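Local coordinates for protein afamin (Homo sapiens, PDB 5OKL) that carries hydrophobic molecules in body fluids, binding vitamin E and keeping lipidated Wnt proteins soluble and active, at residues 217-222 and 232-237; 354-359 and 378-383. All coordinates share one frame; numbering follows the deposited sequence. Where two conformers were deposited one is given.

Interaction 1. Residues 217-222 and 232-237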
# COMPACT_ATOMS: atom_id res chain seq x y z
N ILE A 217 14.51 3.49 -2.95
CA ILE A 217 13.74 2.41 -2.35
C ILE A 217 14.19 1.08 -2.91
O ILE A 217 14.39 0.11 -2.15
CB ILE A 217 12.20 2.57 -2.58
CG1 ILE A 217 11.67 3.71 -1.72
CG2 ILE A 217 11.44 1.29 -2.24
CD1 ILE A 217 10.28 4.17 -2.11
N TYR A 218 14.35 1.00 -4.23
CA TYR A 218 14.72 -0.30 -4.80
C TYR A 218 16.19 -0.69 -4.64
O TYR A 218 16.48 -1.87 -4.50
CB TYR A 218 14.14 -0.52 -6.20
CG TYR A 218 12.78 -1.13 -6.04
CD1 TYR A 218 12.63 -2.50 -5.85
CD2 TYR A 218 11.64 -0.32 -6.00
CE1 TYR A 218 11.37 -3.06 -5.66
CE2 TYR A 218 10.39 -0.87 -5.80
CZ TYR A 218 10.25 -2.23 -5.63
OH TYR A 218 8.98 -2.76 -5.43
N ILE A 219 17.09 0.28 -4.54
CA ILE A 219 18.48 0.00 -4.14
C ILE A 219 18.48 -0.66 -2.76
O ILE A 219 19.11 -1.72 -2.58
CB ILE A 219 19.38 1.26 -4.16
CG1 ILE A 219 19.53 1.80 -5.60
CG2 ILE A 219 20.79 0.93 -3.67
CD1 ILE A 219 20.08 3.20 -5.70
N ALA A 220 17.75 -0.08 -1.81
CA ALA A 220 17.66 -0.65 -0.45
C ALA A 220 17.05 -2.07 -0.44
O ALA A 220 17.65 -3.00 0.09
CB ALA A 220 16.89 0.28 0.47
N ILE A 221 15.88 -2.23 -1.07
CA ILE A 221 15.18 -3.52 -1.12
C ILE A 221 16.01 -4.61 -1.77
O ILE A 221 16.20 -5.66 -1.18
CB ILE A 221 13.82 -3.41 -1.87
CG1 ILE A 221 12.80 -2.62 -1.02
CG2 ILE A 221 13.26 -4.79 -2.20
CD1 ILE A 221 11.49 -2.27 -1.73
N LEU A 222 16.49 -4.37 -2.99
CA LEU A 222 17.19 -5.41 -3.75
C LEU A 222 18.55 -5.73 -3.14
O LEU A 222 18.96 -6.90 -3.13
CB LEU A 222 17.32 -5.00 -5.21
CG LEU A 222 15.99 -4.81 -5.94
CD1 LEU A 222 16.21 -4.21 -7.32
CD2 LEU A 222 15.20 -6.13 -6.01
N LYS A 232 27.17 -2.92 -10.09
CA LYS A 232 26.82 -2.57 -11.46
C LYS A 232 25.55 -3.31 -11.95
O LYS A 232 24.67 -2.70 -12.58
CB LYS A 232 28.03 -2.79 -12.38
CG LYS A 232 27.82 -2.46 -13.87
CD LYS A 232 27.02 -1.17 -14.18
CE LYS A 232 25.80 -1.38 -15.10
NZ LYS A 232 24.59 -0.65 -14.60
N GLU A 233 25.44 -4.60 -11.63
CA GLU A 233 24.26 -5.39 -11.97
C GLU A 233 23.02 -4.94 -11.15
O GLU A 233 21.92 -4.92 -11.67
CB GLU A 233 24.54 -6.88 -11.72
CG GLU A 233 23.37 -7.82 -11.99
CD GLU A 233 22.79 -7.68 -13.39
OE1 GLU A 233 23.56 -7.57 -14.36
OE2 GLU A 233 21.54 -7.66 -13.51
N LEU A 234 23.23 -4.58 -9.89
CA LEU A 234 22.19 -4.01 -9.05
C LEU A 234 21.58 -2.75 -9.67
O LEU A 234 20.35 -2.64 -9.78
CB LEU A 234 22.73 -3.67 -7.65
CG LEU A 234 21.70 -2.92 -6.79
CD1 LEU A 234 20.76 -3.90 -6.13
CD2 LEU A 234 22.39 -2.01 -5.80
N ILE A 235 22.44 -1.81 -10.06
CA ILE A 235 21.98 -0.55 -10.63
C ILE A 235 21.21 -0.79 -11.93
O ILE A 235 20.19 -0.15 -12.18
CB ILE A 235 23.13 0.46 -10.79
CG1 ILE A 235 23.67 0.90 -9.42
CG2 ILE A 235 22.72 1.68 -11.62
CD1 ILE A 235 22.68 1.55 -8.49
N SER A 236 21.68 -1.72 -12.74
CA SER A 236 20.97 -2.15 -13.95
C SER A 236 19.55 -2.67 -13.63
O SER A 236 18.58 -2.28 -14.27
CB SER A 236 21.80 -3.22 -14.67
OG SER A 236 21.11 -3.76 -15.77
N LEU A 237 19.46 -3.55 -12.64
CA LEU A 237 18.20 -4.13 -12.21
C LEU A 237 17.26 -3.08 -11.61
O LEU A 237 16.06 -3.11 -11.85
CB LEU A 237 18.48 -5.25 -11.20
CG LEU A 237 17.31 -6.01 -10.58
CD1 LEU A 237 16.44 -6.66 -11.67
CD2 LEU A 237 17.89 -7.05 -9.61

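Interaction 2. Residues 354-359 and 378-383. With NAG (2-acetamido-2-deoxy-beta-D-glucopyranose), chain C.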
# COMPACT_ATOMS: atom_id res chain seq x y z
N GLN A 354 19.73 9.52 4.26
CA GLN A 354 19.51 10.96 4.39
C GLN A 354 20.36 11.60 5.48
O GLN A 354 20.86 12.72 5.29
CB GLN A 354 18.01 11.22 4.62
CG GLN A 354 17.57 12.67 4.48
CD GLN A 354 18.01 13.30 3.18
OE1 GLN A 354 17.92 12.68 2.12
NE2 GLN A 354 18.50 14.54 3.25
N ILE A 355 20.50 10.92 6.62
CA ILE A 355 21.39 11.36 7.70
C ILE A 355 22.86 11.44 7.19
O ILE A 355 23.58 12.40 7.48
CB ILE A 355 21.29 10.41 8.92
CG1 ILE A 355 19.94 10.59 9.63
CG2 ILE A 355 22.41 10.67 9.92
CD1 ILE A 355 19.54 9.37 10.45
N TYR A 356 23.28 10.45 6.41
CA TYR A 356 24.65 10.44 5.88
C TYR A 356 24.83 11.58 4.88
O TYR A 356 25.81 12.32 4.93
CB TYR A 356 24.99 9.09 5.27
CG TYR A 356 26.38 8.98 4.73
CD1 TYR A 356 27.49 9.29 5.52
CD2 TYR A 356 26.61 8.56 3.42
CE1 TYR A 356 28.78 9.19 5.01
CE2 TYR A 356 27.88 8.45 2.91
CZ TYR A 356 28.97 8.76 3.71
OH TYR A 356 30.23 8.65 3.21
N LYS A 357 23.84 11.76 4.01
CA LYS A 357 23.82 12.85 3.06
C LYS A 357 23.92 14.22 3.72
O LYS A 357 24.73 15.05 3.29
CB LYS A 357 22.58 12.76 2.17
CG LYS A 357 22.50 13.85 1.11
CD LYS A 357 21.36 13.63 0.15
CE LYS A 357 21.21 14.86 -0.75
NZ LYS A 357 20.29 14.65 -1.90
N ASP A 358 23.08 14.46 4.73
CA ASP A 358 23.06 15.73 5.46
C ASP A 358 24.33 15.96 6.27
O ASP A 358 24.78 17.10 6.38
CB ASP A 358 21.86 15.83 6.43
CG ASP A 358 20.50 15.86 5.73
OD1 ASP A 358 20.44 16.01 4.47
OD2 ASP A 358 19.49 15.72 6.46
N LEU A 359 24.87 14.90 6.88
CA LEU A 359 26.15 15.00 7.58
C LEU A 359 27.28 15.46 6.64
O LEU A 359 28.06 16.33 7.01
CB LEU A 359 26.54 13.68 8.24
CG LEU A 359 27.92 13.63 8.90
CD1 LEU A 359 27.97 14.51 10.14
CD2 LEU A 359 28.27 12.19 9.26
N ASP A 378 28.03 6.36 14.48
CA ASP A 378 27.38 6.62 15.76
C ASP A 378 26.01 7.27 15.59
O ASP A 378 25.06 6.91 16.28
CB ASP A 378 28.29 7.47 16.68
CG ASP A 378 29.52 6.71 17.16
OD1 ASP A 378 29.39 5.50 17.45
OD2 ASP A 378 30.63 7.31 17.22
N LYS A 379 25.90 8.23 14.66
CA LYS A 379 24.59 8.77 14.28
C LYS A 379 23.68 7.67 13.75
O LYS A 379 22.50 7.65 14.06
CB LYS A 379 24.68 9.91 13.25
CG LYS A 379 24.75 11.30 13.88
CD LYS A 379 25.24 12.37 12.90
CE LYS A 379 25.84 13.58 13.62
NZ LYS A 379 27.27 13.37 14.03
N PHE A 380 24.22 6.75 12.95
CA PHE A 380 23.40 5.66 12.39
C PHE A 380 22.90 4.75 13.50
O PHE A 380 21.70 4.46 13.57
CB PHE A 380 24.15 4.78 11.37
CG PHE A 380 24.80 5.53 10.22
CD1 PHE A 380 24.42 6.82 9.84
CD2 PHE A 380 25.80 4.89 9.48
CE1 PHE A 380 25.04 7.45 8.76
CE2 PHE A 380 26.43 5.52 8.41
CZ PHE A 380 26.05 6.80 8.05
N ASN A 381 23.82 4.31 14.36
CA ASN A 381 23.48 3.44 15.50
C ASN A 381 22.52 4.11 16.46
O ASN A 381 21.62 3.45 16.96
CB ASN A 381 24.74 2.98 16.26
CG ASN A 381 25.43 1.81 15.60
OD1 ASN A 381 25.07 1.42 14.48
ND2 ASN A 381 26.45 1.26 16.26
N GLU A 382 22.71 5.40 16.69
CA GLU A 382 21.80 6.20 17.52
C GLU A 382 20.35 6.16 17.03
O GLU A 382 19.44 5.90 17.83
CB GLU A 382 22.30 7.66 17.61
CG GLU A 382 21.33 8.63 18.29
CD GLU A 382 22.00 9.87 18.87
OE1 GLU A 382 23.14 10.22 18.47
OE2 GLU A 382 21.36 10.50 19.75
N THR A 383 20.12 6.40 15.73
CA THR A 383 18.75 6.45 15.23
C THR A 383 18.13 5.05 15.19
O THR A 383 16.96 4.87 15.51
CB THR A 383 18.63 7.13 13.83
OG1 THR A 383 19.22 6.29 12.83
CG2 THR A 383 19.31 8.50 13.82
C1 NAG C . 27.17 0.12 15.76
C2 NAG C . 28.58 -0.04 16.36
C3 NAG C . 29.16 -1.46 16.22
C4 NAG C . 28.12 -2.56 16.41
C5 NAG C . 26.80 -2.23 15.71
C6 NAG C . 25.74 -3.30 15.97
C7 NAG C . 29.79 2.09 16.22
C8 NAG C . 30.79 2.91 15.46
N2 NAG C . 29.52 0.88 15.73
O3 NAG C . 30.19 -1.63 17.20
O4 NAG C . 28.65 -3.79 15.87
O5 NAG C . 26.34 -0.97 16.17
O6 NAG C . 24.48 -2.69 16.32
O7 NAG C . 29.24 2.52 17.23

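Interaction 1. Residues 217-222 and 232-237
Leu234 lies between Ile219 and Leu222, and its two methyl branches divide the work of joining helix 211-225 to helix 231-250. CD1 approaches the base of Leu222, 3.7 Å from its CB, while CD2 meets the CG2 branch of Ile219, 4.0 Å away. The side chain leaves its helix with CG anti to the backbone N (chi1 173°), a setting that carries both methyls across to the facing helix; there it meets Ile219 at roughly a right angle. The backbones come nearest at this same pair, with 7.3 Å between Ile219 CA and Leu234 CA.

Ile219 uses its other branch as well. CG2 serves Leu234, whereas the longer arm ends in CD1, which lies 4.2 Å from Ile235 CD1. The CB of Ile235 points away from the opposing helix, but bending about its second torsion (chi2 -59°) brings the terminal methyl back to the interface. One turn further along helix 211-225, Leu222 sends CD1 toward the fork of Leu237, 3.9 Å from its CG, with Leu237 CD2 close by.

The contact is thus wholly aliphatic, made by aliphatic carbons alone, and most of it is buried. It lies within the part of the second albumin domain that forms the pocket for hydrophobic ligands, and it joins two successive helices of that all-helical domain; the axes of segments 217-222 and 232-237 approach to 10.0 Å, with their N-to-C directions 127° apart. Helix 326-339 adds a further layer, with Ala331 and Thr334 against Ile219 and Phe335 against Leu234. On the Leu237 side, Val263, His266 and Ile267 bring helix 253-269 into the same core.

Interaction 2. Residues 354-359 and 378-383
This is a partly buried packing of two helices that run roughly antiparallel in the second albumin domain, where helix 346-363 lies against the start of the long helix 376-417. The segment axes make an angle of 145° and approach to 10.4 Å. Inside the contact, Phe380 directs its ring at Tyr356: CZ is 3.8 Å from Tyr356 CB, and Tyr356 CD1 lies in the plane of the phenylalanine ring, at its edge. Ile355 CG2 is also near that plane, 4.3 Å from Phe380 CE1. With CG beside its own backbone N (chi1 -54°), Phe380 swings the end of its ring toward the facing helix; Tyr337 of helix 326-339 also meets the ring, the two planes nearly perpendicular. An alanine here is likely to leave Tyr356 and Ile355 facing a gap and Tyr337 without its aromatic mate. The Tyr356 ring is held from elsewhere, stacked on Phe333 and hydrogen-bonded through OH to Phe312 O.

Toward solvent the contact changes character. The aliphatic part of Lys379 passes Ile355, and its chain then bends so that NZ comes 4.1 Å from Leu359 CD1. Asn381, next to the packed phenylalanine, bears an N-linked glycan, its ND2 bonded covalently to C1 of the first N-acetylglucosamine. Thr383 OG1 has a hydrogen-bond partner in Glu348 OE2, while the methyl of this threonine meets Ile355 tip to tip, Ile355 CD1 and Thr383 CG2 pressed to 3.5 Å, tighter than ordinary van der Waals contact.

Both interactions belong to the second albumin domain and follow one another along the chain: 217-222 with 232-237 is complete before 354-359 with 378-383 begins. Their centres are 21 Å apart and their nearest atoms about 10 Å, so they do not touch directly. Helices 326-339 and 346-363 bridge the interval. The former packs on both contacts, and the latter, which supplies one side of interaction 2, also touches helix 211-225 of interaction 1 through Leu349 and Ala220. Interaction 1 lies within the hydrophobic ligand-binding region, whereas interaction 2 packs the glycosylated start of helix 376-417, which runs on into the third domain, against helix 346-363.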